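Long-range contact in thrombospondin related anonymous protein (PDB 4F1J), which is a malaria-parasite surface adhesin whose von Willebrand factor A domain, the part present here, binds magnesium and probably mediates cell adhesion: residues A[10-14]-A[101-105]. Residues are numbered along the deposited sequence; the frame is centred on the assembly and turned at random.
Sequences LYLLM and VRKHL. With SO4 (sulfate ion), chain F.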
loop_
_atom_site.group_PDB
_atom_site.type_symbol
_atom_site.label_atom_id
_atom_site.label_comp_id
_atom_site.label_asym_id
_atom_site.label_seq_id
_atom_site.Cartn_x
_atom_site.Cartn_y
_atom_site.Cartn_z
ATOM N N LEU A 10 -9.366 0.569 -1.112
ATOM C CA LEU A 10 -8.009 0.091 -0.801
ATOM C C LEU A 10 -7.016 1.080 -1.396
ATOM O O LEU A 10 -7.013 1.317 -2.597
ATOM C CB LEU A 10 -7.784 -1.330 -1.343
ATOM C CG LEU A 10 -6.545 -2.091 -0.884
ATOM C CD1 LEU A 10 -6.676 -3.592 -1.145
ATOM C CD2 LEU A 10 -5.271 -1.521 -1.583
ATOM N N TYR A 11 -6.235 1.692 -0.518
ATOM C CA TYR A 11 -5.285 2.730 -0.855
ATOM C C TYR A 11 -3.885 2.125 -0.860
ATOM O O TYR A 11 -3.225 1.939 0.199
ATOM C CB TYR A 11 -5.327 3.919 0.126
ATOM C CG TYR A 11 -6.689 4.522 0.321
ATOM C CD1 TYR A 11 -7.604 3.960 1.213
ATOM C CD2 TYR A 11 -7.092 5.609 -0.398
ATOM C CE1 TYR A 11 -8.874 4.500 1.368
ATOM C CE2 TYR A 11 -8.343 6.161 -0.242
ATOM C CZ TYR A 11 -9.233 5.612 0.654
ATOM O OH TYR A 11 -10.506 6.169 0.760
ATOM N N LEU A 12 -3.433 1.828 -2.069
ATOM C CA LEU A 12 -2.086 1.297 -2.292
ATOM C C LEU A 12 -1.057 2.451 -2.327
ATOM O O LEU A 12 -1.128 3.333 -3.199
ATOM C CB LEU A 12 -2.057 0.477 -3.596
ATOM C CG LEU A 12 -0.687 -0.082 -3.987
ATOM C CD1 LEU A 12 -0.140 -1.043 -2.938
ATOM C CD2 LEU A 12 -0.811 -0.752 -5.404
ATOM N N LEU A 13 -0.099 2.447 -1.385
ATOM C CA LEU A 13 0.916 3.491 -1.306
ATOM C C LEU A 13 2.241 2.812 -1.592
ATOM O O LEU A 13 2.720 1.997 -0.793
ATOM C CB LEU A 13 0.962 4.165 0.089
ATOM C CG LEU A 13 -0.352 4.563 0.750
ATOM C CD1 LEU A 13 -0.122 5.447 1.968
ATOM C CD2 LEU A 13 -1.372 5.198 -0.165
ATOM N N MET A 14 2.824 3.144 -2.745
ATOM C CA MET A 14 3.984 2.399 -3.252
ATOM C C MET A 14 5.243 3.269 -3.184
ATOM O O MET A 14 5.367 4.243 -3.904
ATOM C CB MET A 14 3.698 1.949 -4.680
ATOM C CG MET A 14 4.802 1.158 -5.302
ATOM S SD MET A 14 4.300 0.613 -6.944
ATOM C CE MET A 14 5.635 -0.534 -7.361
ATOM N N VAL A 101 -4.340 10.078 1.624
ATOM C CA VAL A 101 -5.460 9.222 2.030
ATOM C C VAL A 101 -6.414 9.990 2.958
ATOM O O VAL A 101 -7.629 9.978 2.763
ATOM C CB VAL A 101 -4.995 7.950 2.690
ATOM C CG1 VAL A 101 -6.191 7.159 3.230
ATOM C CG2 VAL A 101 -4.185 7.107 1.677
ATOM N N ARG A 102 -5.854 10.665 3.959
ATOM C CA ARG A 102 -6.684 11.421 4.886
ATOM C C ARG A 102 -7.433 12.531 4.167
ATOM O O ARG A 102 -8.522 12.870 4.576
ATOM C CB ARG A 102 -5.827 11.963 6.037
ATOM C CG ARG A 102 -6.620 12.612 7.195
ATOM C CD ARG A 102 -5.716 12.796 8.417
ATOM N NE ARG A 102 -4.618 13.711 8.155
ATOM C CZ ARG A 102 -4.628 15.012 8.420
ATOM N NH1 ARG A 102 -5.705 15.582 8.925
ATOM N NH2 ARG A 102 -3.556 15.752 8.155
ATOM N N LYS A 103 -6.877 13.086 3.076
ATOM C CA LYS A 103 -7.590 14.120 2.308
ATOM C C LYS A 103 -8.823 13.516 1.618
ATOM O O LYS A 103 -9.869 14.164 1.566
ATOM C CB LYS A 103 -6.662 14.813 1.297
ATOM C CG LYS A 103 -5.708 15.799 1.917
ATOM C CD LYS A 103 -4.671 16.241 0.894
ATOM N N HIS A 104 -8.714 12.285 1.107
ATOM C CA HIS A 104 -9.897 11.596 0.571
ATOM C C HIS A 104 -10.987 11.515 1.637
ATOM O O HIS A 104 -12.171 11.752 1.352
ATOM C CB HIS A 104 -9.582 10.174 0.083
ATOM C CG HIS A 104 -8.809 10.127 -1.199
ATOM N ND1 HIS A 104 -7.485 10.493 -1.286
ATOM C CD2 HIS A 104 -9.176 9.748 -2.450
ATOM C CE1 HIS A 104 -7.068 10.338 -2.534
ATOM N NE2 HIS A 104 -8.072 9.879 -3.263
ATOM N N LEU A 105 -10.602 11.167 2.859
ATOM C CA LEU A 105 -11.578 10.976 3.942
ATOM C C LEU A 105 -12.155 12.326 4.326
ATOM O O LEU A 105 -13.383 12.467 4.453
ATOM C CB LEU A 105 -10.937 10.294 5.153
ATOM C CG LEU A 105 -10.241 8.961 4.819
ATOM C CD1 LEU A 105 -9.632 8.282 6.052
ATOM C CD2 LEU A 105 -11.195 8.032 4.104
HETATM S S SO4 F . -8.630 14.793 10.573
HETATM O O1 SO4 F . -8.310 13.375 10.667
HETATM O O2 SO4 F . -8.780 15.187 9.174
HETATM O O3 SO4 F . -9.874 15.076 11.270
HETATM O O4 SO4 F . -7.569 15.562 11.218
#
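Y11 and V101 contribute most of the 224 Å² buried where strand 10-14 meets helix 101-105. The segment axes pass 10.9 Å apart at 156°, so the helix runs nearly antiparallel to the strand on one face of the sheet. Two contacts join the main pair: Y11 CB lies 3.7 Å from V101 CG2, and V101 CG1 sits 3.9 Å from the centroid of the Y11 ring, just 7° off its normal, which is the geometry of a CH-pi contact. The m rotamer of Y11 carries the ring along the helix, past V101, to the next turn. There its edge addresses the face of H104 in a T-shaped pair, with centroids 5.7 Å apart and planes at 72°, and Y11 OH comes within 3.9 Å of L105 CD2. That hydroxyl is not stranded among apolar groups, since it hydrogen-bonds to Q116; H104 ND1 is likewise bonded to the backbone O of Q100. L13, two residues on and therefore on the same strand face as Y11, extends the apolar patch by placing CD2 3.9 Å from V101 CG2. No hydrogen bond crosses between the segments; the direct contacts are apolar, CH-pi and aromatic ones between side chains. L12, whose CA-to-CB bond points away, packs instead on L36 of helix 22-38, as expected for the three-layer α/β/α sandwich of a Rossmann-like vWA domain. Within that layered fold, strand 8-15 runs centrally between parallel strands 47-54 and 115-122, while V101 and L105 also touch L139 of helix 129-141, packing the two helices side by side.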